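Local coordinates for glutamic acid/alanine-rich protein (Trypanosoma congolense, PDB 2Y44) that is a cell-surface protein of the parasite, with an elongated helical ectodomain that probably contributes to its surface coat, at residues V26-V30 / V77-R82; S32-A36 / A176-E181; L88-S92 / V158-L163. All coordinates share one frame; numbering follows the deposited sequence.

Contact 1. Residues V26-V30 / V77-R82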
loop_
_atom_site.group_PDB
_atom_site.type_symbol
_atom_site.label_atom_id
_atom_site.label_comp_id
_atom_site.label_asym_id
_atom_site.label_seq_id
_atom_site.Cartn_x
_atom_site.Cartn_y
_atom_site.Cartn_z
ATOM N N VAL A 26 -2.475 5.599 -0.659
ATOM C CA VAL A 26 -2.511 6.891 -1.339
ATOM C C VAL A 26 -3.044 7.976 -0.407
ATOM O O VAL A 26 -2.463 9.071 -0.301
ATOM C CB VAL A 26 -3.302 6.818 -2.675
ATOM C CG1 VAL A 26 -3.540 8.212 -3.253
ATOM C CG2 VAL A 26 -2.491 5.915 -3.673
ATOM N N ALA A 27 -4.106 7.645 0.325
ATOM C CA ALA A 27 -4.730 8.643 1.199
ATOM C C ALA A 27 -3.738 9.048 2.297
ATOM O O ALA A 27 -3.655 10.247 2.632
ATOM C CB ALA A 27 -6.012 8.079 1.833
ATOM N N ALA A 28 -2.995 8.072 2.821
ATOM C CA ALA A 28 -1.940 8.368 3.809
ATOM C C ALA A 28 -0.873 9.316 3.241
ATOM O O ALA A 28 -0.415 10.213 3.956
ATOM C CB ALA A 28 -1.298 7.123 4.319
ATOM N N VAL A 29 -0.403 9.045 2.016
ATOM C CA VAL A 29 0.657 9.854 1.394
ATOM C C VAL A 29 0.136 11.280 1.123
ATOM O O VAL A 29 0.834 12.284 1.342
ATOM C CB VAL A 29 1.136 9.204 0.083
ATOM C CG1 VAL A 29 1.955 10.182 -0.756
ATOM C CG2 VAL A 29 1.947 7.948 0.402
ATOM N N VAL A 30 -1.081 11.353 0.614
ATOM C CA VAL A 30 -1.733 12.646 0.375
ATOM C C VAL A 30 -1.843 13.445 1.667
ATOM O O VAL A 30 -1.587 14.657 1.649
ATOM C CB VAL A 30 -3.130 12.472 -0.290
ATOM C CG1 VAL A 30 -3.992 13.760 -0.165
ATOM C CG2 VAL A 30 -2.960 12.066 -1.737
ATOM N N VAL A 77 6.154 12.033 -3.817
ATOM C CA VAL A 77 5.635 10.740 -3.385
ATOM C C VAL A 77 4.164 10.569 -3.742
ATOM O O VAL A 77 3.740 9.471 -4.085
ATOM C CB VAL A 77 5.837 10.475 -1.891
ATOM C CG1 VAL A 77 5.460 9.032 -1.525
ATOM C CG2 VAL A 77 7.281 10.772 -1.455
ATOM N N VAL A 78 3.379 11.649 -3.696
ATOM C CA VAL A 78 1.962 11.546 -4.050
ATOM C C VAL A 78 1.847 11.005 -5.480
ATOM O O VAL A 78 1.052 10.114 -5.753
ATOM C CB VAL A 78 1.253 12.914 -3.943
ATOM C CG1 VAL A 78 -0.163 12.836 -4.530
ATOM C CG2 VAL A 78 1.199 13.343 -2.488
ATOM N N SER A 79 2.644 11.569 -6.371
ATOM C CA SER A 79 2.626 11.175 -7.777
ATOM C C SER A 79 3.027 9.692 -7.924
ATOM O O SER A 79 2.317 8.906 -8.556
ATOM C CB SER A 79 3.569 12.076 -8.578
ATOM O OG SER A 79 3.725 11.608 -9.904
ATOM N N ASP A 80 4.083 9.299 -7.218
ATOM C CA ASP A 80 4.571 7.912 -7.253
ATOM C C ASP A 80 3.535 6.938 -6.651
ATOM O O ASP A 80 3.274 5.870 -7.197
ATOM C CB ASP A 80 5.879 7.807 -6.431
ATOM C CG ASP A 80 7.110 8.343 -7.159
ATOM O OD1 ASP A 80 7.089 8.553 -8.389
ATOM O OD2 ASP A 80 8.118 8.590 -6.462
ATOM N N ALA A 81 2.962 7.308 -5.507
ATOM C CA ALA A 81 1.970 6.483 -4.833
ATOM C C ALA A 81 0.756 6.176 -5.737
ATOM O O ALA A 81 0.306 5.015 -5.805
ATOM C CB ALA A 81 1.550 7.138 -3.522
ATOM N N ARG A 82 0.230 7.200 -6.431
ATOM C CA ARG A 82 -0.962 7.020 -7.284
ATOM C C ARG A 82 -0.636 6.049 -8.429
ATOM O O ARG A 82 -1.457 5.203 -8.817
ATOM C CB ARG A 82 -1.400 8.373 -7.872
ATOM C CG ARG A 82 -2.115 9.221 -6.838
ATOM C CD ARG A 82 -2.196 10.663 -7.290
ATOM N NE ARG A 82 -3.145 11.378 -6.438
ATOM C CZ ARG A 82 -3.217 12.698 -6.322
ATOM N NH1 ARG A 82 -2.432 13.487 -7.043
ATOM N NH2 ARG A 82 -4.091 13.225 -5.475
#

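Contact 2. Residues S32-A36 / A176-E181. Unlike the reference sequence in segment 176-181: Tyr178 (reference Ser).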
loop_
_atom_site.group_PDB
_atom_site.type_symbol
_atom_site.label_atom_id
_atom_site.label_comp_id
_atom_site.label_asym_id
_atom_site.label_seq_id
_atom_site.Cartn_x
_atom_site.Cartn_y
_atom_site.Cartn_z
ATOM N N SER A 32 0.055 13.141 4.363
ATOM C CA SER A 32 1.426 13.540 4.689
ATOM C C SER A 32 1.878 14.748 3.887
ATOM O O SER A 32 2.523 15.650 4.437
ATOM C CB SER A 32 2.438 12.398 4.491
ATOM O OG SER A 32 2.235 11.374 5.443
ATOM N N ALA A 33 1.633 14.736 2.574
ATOM C CA ALA A 33 2.103 15.879 1.722
ATOM C C ALA A 33 1.351 17.166 2.048
ATOM O O ALA A 33 1.945 18.252 2.046
ATOM C CB ALA A 33 1.942 15.561 0.234
ATOM N N ARG A 34 0.085 17.016 2.439
ATOM C CA ARG A 34 -0.713 18.158 2.875
ATOM C C ARG A 34 -0.114 18.752 4.135
ATOM O O ARG A 34 0.047 19.956 4.225
ATOM C CB ARG A 34 -2.198 17.778 3.089
ATOM C CG ARG A 34 -3.014 18.854 3.826
ATOM C CD ARG A 34 -4.288 18.247 4.429
ATOM N NE ARG A 34 -3.980 17.523 5.662
ATOM C CZ ARG A 34 -4.584 16.411 6.068
ATOM N NH1 ARG A 34 -5.586 15.888 5.366
ATOM N NH2 ARG A 34 -4.205 15.841 7.205
ATOM N N GLU A 35 0.202 17.910 5.110
ATOM C CA GLU A 35 0.795 18.398 6.329
ATOM C C GLU A 35 2.155 19.019 6.065
ATOM O O GLU A 35 2.540 20.024 6.696
ATOM C CB GLU A 35 0.909 17.293 7.351
ATOM C CG GLU A 35 -0.467 16.778 7.802
ATOM C CD GLU A 35 -0.346 15.704 8.853
ATOM O OE1 GLU A 35 0.302 15.976 9.878
ATOM O OE2 GLU A 35 -0.866 14.586 8.641
ATOM N N ALA A 36 2.922 18.403 5.163
ATOM C CA ALA A 36 4.238 18.943 4.885
ATOM C C ALA A 36 4.130 20.336 4.257
ATOM O O ALA A 36 4.933 21.241 4.522
ATOM C CB ALA A 36 5.000 18.016 3.957
ATOM N N ALA A 176 9.074 12.743 5.037
ATOM C CA ALA A 176 9.114 14.073 4.465
ATOM C C ALA A 176 8.281 15.038 5.315
ATOM O O ALA A 176 8.728 16.131 5.606
ATOM C CB ALA A 176 8.615 14.055 3.010
ATOM N N LYS A 177 7.052 14.653 5.643
ATOM C CA LYS A 177 6.247 15.411 6.646
ATOM C C LYS A 177 6.979 15.659 7.963
ATOM O O LYS A 177 6.991 16.795 8.464
ATOM C CB LYS A 177 4.890 14.750 6.888
ATOM C CG LYS A 177 4.149 15.190 8.161
ATOM C CD LYS A 177 2.898 14.333 8.346
ATOM C CE LYS A 177 3.221 12.903 8.821
ATOM N NZ LYS A 177 2.161 11.927 8.402
ATOM N N TYR A 178 7.650 14.627 8.492
ATOM C CA TYR A 178 8.358 14.758 9.754
ATOM C C TYR A 178 9.515 15.779 9.662
ATOM O O TYR A 178 9.671 16.638 10.528
ATOM C CB TYR A 178 8.853 13.382 10.196
ATOM C CG TYR A 178 9.563 13.385 11.534
ATOM C CD1 TYR A 178 8.847 13.556 12.721
ATOM C CD2 TYR A 178 10.951 13.323 11.601
ATOM C CE1 TYR A 178 9.500 13.574 13.950
ATOM C CE2 TYR A 178 11.612 13.298 12.826
ATOM C CZ TYR A 178 10.885 13.445 13.986
ATOM O OH TYR A 178 11.553 13.502 15.200
ATOM N N GLU A 179 10.300 15.719 8.599
ATOM C CA GLU A 179 11.339 16.746 8.405
ATOM C C GLU A 179 10.775 18.149 8.213
ATOM O O GLU A 179 11.348 19.134 8.729
ATOM C CB GLU A 179 12.191 16.413 7.202
ATOM C CG GLU A 179 13.147 15.244 7.414
ATOM C CD GLU A 179 14.136 15.151 6.271
ATOM O OE1 GLU A 179 15.168 15.872 6.284
ATOM O OE2 GLU A 179 13.834 14.410 5.324
ATOM N N ALA A 180 9.639 18.243 7.509
ATOM C CA ALA A 180 9.030 19.566 7.224
ATOM C C ALA A 180 8.612 20.223 8.534
ATOM O O ALA A 180 8.942 21.388 8.808
ATOM C CB ALA A 180 7.820 19.413 6.313
ATOM N N GLU A 181 7.982 19.422 9.391
ATOM C CA GLU A 181 7.530 19.912 10.681
ATOM C C GLU A 181 8.725 20.209 11.622
ATOM O O GLU A 181 8.739 21.247 12.303
ATOM C CB GLU A 181 6.511 18.946 11.273
ATOM C CG GLU A 181 5.117 19.024 10.539
ATOM C CD GLU A 181 4.158 17.903 10.973
ATOM O OE1 GLU A 181 4.696 16.778 11.104
ATOM O OE2 GLU A 181 2.908 18.135 11.221
HETATM O O HOH W 1 1.852 20.564 9.363
#

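Contact 3. Residues L88-S92 / V158-L163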
loop_
_atom_site.group_PDB
_atom_site.type_symbol
_atom_site.label_atom_id
_atom_site.label_comp_id
_atom_site.label_asym_id
_atom_site.label_seq_id
_atom_site.Cartn_x
_atom_site.Cartn_y
_atom_site.Cartn_z
ATOM N N LEU A 88 -0.730 -1.681 -9.200
ATOM C CA LEU A 88 -1.000 -2.887 -8.423
ATOM C C LEU A 88 -2.457 -3.368 -8.598
ATOM O O LEU A 88 -2.726 -4.560 -8.782
ATOM C CB LEU A 88 -0.719 -2.622 -6.936
ATOM C CG LEU A 88 -1.123 -3.735 -5.983
ATOM C CD1 LEU A 88 -0.321 -5.022 -6.295
ATOM C CD2 LEU A 88 -0.877 -3.314 -4.525
ATOM N N THR A 89 -3.379 -2.420 -8.633
ATOM C CA THR A 89 -4.782 -2.756 -8.918
ATOM C C THR A 89 -4.938 -3.414 -10.299
ATOM O O THR A 89 -5.634 -4.444 -10.435
ATOM C CB THR A 89 -5.712 -1.517 -8.733
ATOM O OG1 THR A 89 -5.350 -0.515 -9.663
ATOM C CG2 THR A 89 -5.587 -0.944 -7.327
ATOM N N ALA A 90 -4.236 -2.875 -11.301
ATOM C CA ALA A 90 -4.237 -3.439 -12.677
ATOM C C ALA A 90 -3.623 -4.833 -12.725
ATOM O O ALA A 90 -4.074 -5.713 -13.481
ATOM C CB ALA A 90 -3.447 -2.510 -13.633
ATOM N N ALA A 91 -2.499 -4.991 -12.031
ATOM C CA ALA A 91 -1.797 -6.262 -12.013
ATOM C C ALA A 91 -2.623 -7.379 -11.409
ATOM O O ALA A 91 -2.394 -8.562 -11.730
ATOM C CB ALA A 91 -0.466 -6.123 -11.265
ATOM N N SER A 92 -3.497 -7.051 -10.458
ATOM C CA SER A 92 -4.154 -8.088 -9.683
ATOM C C SER A 92 -5.560 -8.412 -10.167
ATOM O O SER A 92 -6.196 -9.340 -9.656
ATOM C CB SER A 92 -4.218 -7.713 -8.213
ATOM O OG SER A 92 -4.823 -6.457 -8.051
ATOM N N VAL A 158 4.851 -10.635 -7.514
ATOM C CA VAL A 158 4.424 -9.428 -8.201
ATOM C C VAL A 158 3.658 -8.494 -7.247
ATOM O O VAL A 158 3.921 -7.285 -7.191
ATOM C CB VAL A 158 3.491 -9.789 -9.400
ATOM C CG1 VAL A 158 2.870 -8.503 -9.990
ATOM C CG2 VAL A 158 4.295 -10.515 -10.486
ATOM N N PHE A 159 2.754 -9.083 -6.459
ATOM C CA PHE A 159 1.830 -8.290 -5.649
ATOM C C PHE A 159 2.589 -7.894 -4.401
ATOM O O PHE A 159 2.401 -6.803 -3.867
ATOM C CB PHE A 159 0.552 -9.086 -5.334
ATOM C CG PHE A 159 -0.102 -9.656 -6.544
ATOM C CD1 PHE A 159 -0.393 -8.840 -7.638
ATOM C CD2 PHE A 159 -0.459 -11.004 -6.592
ATOM C CE1 PHE A 159 -0.973 -9.378 -8.788
ATOM C CE2 PHE A 159 -1.071 -11.533 -7.729
ATOM C CZ PHE A 159 -1.324 -10.733 -8.812
ATOM N N VAL A 160 3.484 -8.765 -3.954
ATOM C CA VAL A 160 4.272 -8.476 -2.771
ATOM C C VAL A 160 5.166 -7.270 -3.082
ATOM O O VAL A 160 5.195 -6.298 -2.301
ATOM C CB VAL A 160 5.119 -9.706 -2.347
ATOM C CG1 VAL A 160 6.191 -9.275 -1.297
ATOM C CG2 VAL A 160 4.198 -10.794 -1.784
ATOM N N LYS A 161 5.760 -7.268 -4.271
ATOM C CA LYS A 161 6.590 -6.149 -4.718
ATOM C C LYS A 161 5.764 -4.887 -4.801
ATOM O O LYS A 161 6.194 -3.827 -4.333
ATOM C CB LYS A 161 7.192 -6.458 -6.090
ATOM C CG LYS A 161 8.196 -5.391 -6.569
ATOM C CD LYS A 161 9.325 -5.962 -7.434
ATOM C CE LYS A 161 9.880 -4.904 -8.395
ATOM N NZ LYS A 161 9.733 -3.529 -7.819
ATOM N N GLY A 162 4.561 -4.994 -5.372
ATOM C CA GLY A 162 3.785 -3.758 -5.586
ATOM C C GLY A 162 3.319 -3.177 -4.263
ATOM O O GLY A 162 3.289 -1.927 -4.070
ATOM N N LEU A 163 2.955 -4.062 -3.336
ATOM C CA LEU A 163 2.535 -3.609 -2.006
ATOM C C LEU A 163 3.711 -3.045 -1.198
ATOM O O LEU A 163 3.562 -2.022 -0.532
ATOM C CB LEU A 163 1.809 -4.720 -1.221
ATOM C CG LEU A 163 0.955 -4.301 -0.009
ATOM C CD1 LEU A 163 0.081 -3.111 -0.342
ATOM C CD2 LEU A 163 0.073 -5.438 0.495
#

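Contact 1. Residues V26-V30 / V77-R82
The backbone bond from Ala81 N to Val77 O, 2.7 Å, belongs to a turn whose side chains meet Val29. No hydrogen bond crosses this contact. It joins helices 18-53 and 57-107, which form an antiparallel helical hairpin. Their short segments run at 174°, with the axes 9.2 Å apart. Helix 149-183 completes a three-helix bundle here: Val29 and Val77 both touch its Ala173, and Ala81 touches Asp169.

Val29 packs against the facing helix, among Val77, Val78 and Ala81. With chi1 at 165°, Val29 CG1 lies anti to the backbone N and presses on the backbone of the other helix, 3.6 Å from Val78 CA. Val29 CG1 also touches Val77 CG1 at 3.8 Å. The two valine side chains cross at about a right angle. Val29 CG2 rests on Ala81 CB at 4.0 Å, and CG1 is nearly as close to it.

One turn earlier, Val26 repeats the approach. Val26 CG2 lies 3.6 Å from Ala81 O, while its CG1 meets the aliphatic part of Arg82. At the more exposed margin, Val30 CG2 touches Val78 CG1 and also approaches the end of Arg82. The Arg82 chain is extended from CG to NE and passes beside these valines. Val78 CG1 of its own helix lies 3.4 Å above the Arg82 guanidinium plane, offset toward the rim of that group.

Contact 2. Residues S32-A36 / A176-E181
Ala36 and Lys177 bring their CA atoms to within 4.4 Å, where two nearly parallel helix segments run at 13° with their axes 8.4 Å apart. The small side chains of Ala36 and Ala180 suit so close an approach. Ala36 CB sits 3.9 Å from Ala180 CB, and it also packs on the backbone at Lys177.

Lys177 lies along the surface of the other helix. Its CB rests near the carbonyl oxygen of Ser32, and its CG near Glu35 CB. A bend at chi3, 74°, turns the chain end back toward Ser32. There Lys177 NZ donates a hydrogen bond of 3.0 Å to Ser32 OG. The hydroxyl also makes a weak bond to Ala28 O, one turn back.

The contact joins helices 18-53 and 149-183, the parallel pair of the three-helix bundle. The first segment enters a predicted coiled coil. Helix 57-107 packs against both members, through Ala74 beside Ala33 and Ala176.

Glu35 crosses the lysine chain, its OE1 3.4 Å from Lys177 CD. The charged ends are less close: Glu35 OE2 and Lys177 NZ are 4.0 Å apart, beyond a salt bridge. Lys177 may still partly offset the charge of Glu35. Glu35 OE1 also lies 3.6 Å from Glu181 OE2, with the carboxylate planes 73° apart. A water donates to both Glu35 O and Glu181 OE2, bridging the two helices.

Contact 3. Residues L88-S92 / V158-L163
Phe159 reaches from its helix to Leu88, Ala91 and Ser92. Its CB does not point at the other helix. The first torsion, -52°, sets CG anti to the carbonyl carbon and swings the ring across. Phe159 CD1 has two neighbours: Leu88 CD1 at 4.0 Å, at the ring edge and near its plane, and Ser92 CB. Further out, Phe159 CE1 is 3.4 Å from Ala91 O, which sits at the ring edge and in its plane. Phe159 CE1 also meets Ser92 CA at 3.5 Å, from an oblique direction. Phe159 CZ, at the tip, is 3.8 Å from Ala91 O.

These residues join the antiparallel helices 57-107 and 149-183 of the helical bundle, whose segments run at 169°. Helix 131-144 packs on Phe159 as well, through Leu134 and Phe138. Leu88 in turn reaches Ser22 of helix 18-53.

The branches of Leu88 divide the remaining work. CD1 meets the edge of the Phe159 ring, while Leu88 CD2 packs beside the backbone at Gly162 and meets Leu163 CD1 at 4.3 Å. Gly162 has no side chain to hold the leucine off the helix backbone, and its CA comes to 5.6 Å from Leu88 CA. At the outer margin, Ala91 CB touches Val158 CG1 at 4.3 Å.

Overall arrangement
The three contacts join the three long helices in each pairing. Contact 1 pairs 18-53 with 57-107, contact 2 pairs 18-53 with 149-183, and contact 3 pairs 57-107 with 149-183. All are partly buried. The centres of contacts 1 and 3 lie about 10 and 9 Å from the centre of the chain, that of contact 2 about 19 Å. The antiparallel pairs are mainly apolar, with valines in one and an aromatic ring and leucines in the other. The parallel pair combines alanine packing with charged groups and water. Contacts 1 and 2 touch directly, Val78 CG2 to Ala33 CB at 3.6 Å. Contact 3 touches neither.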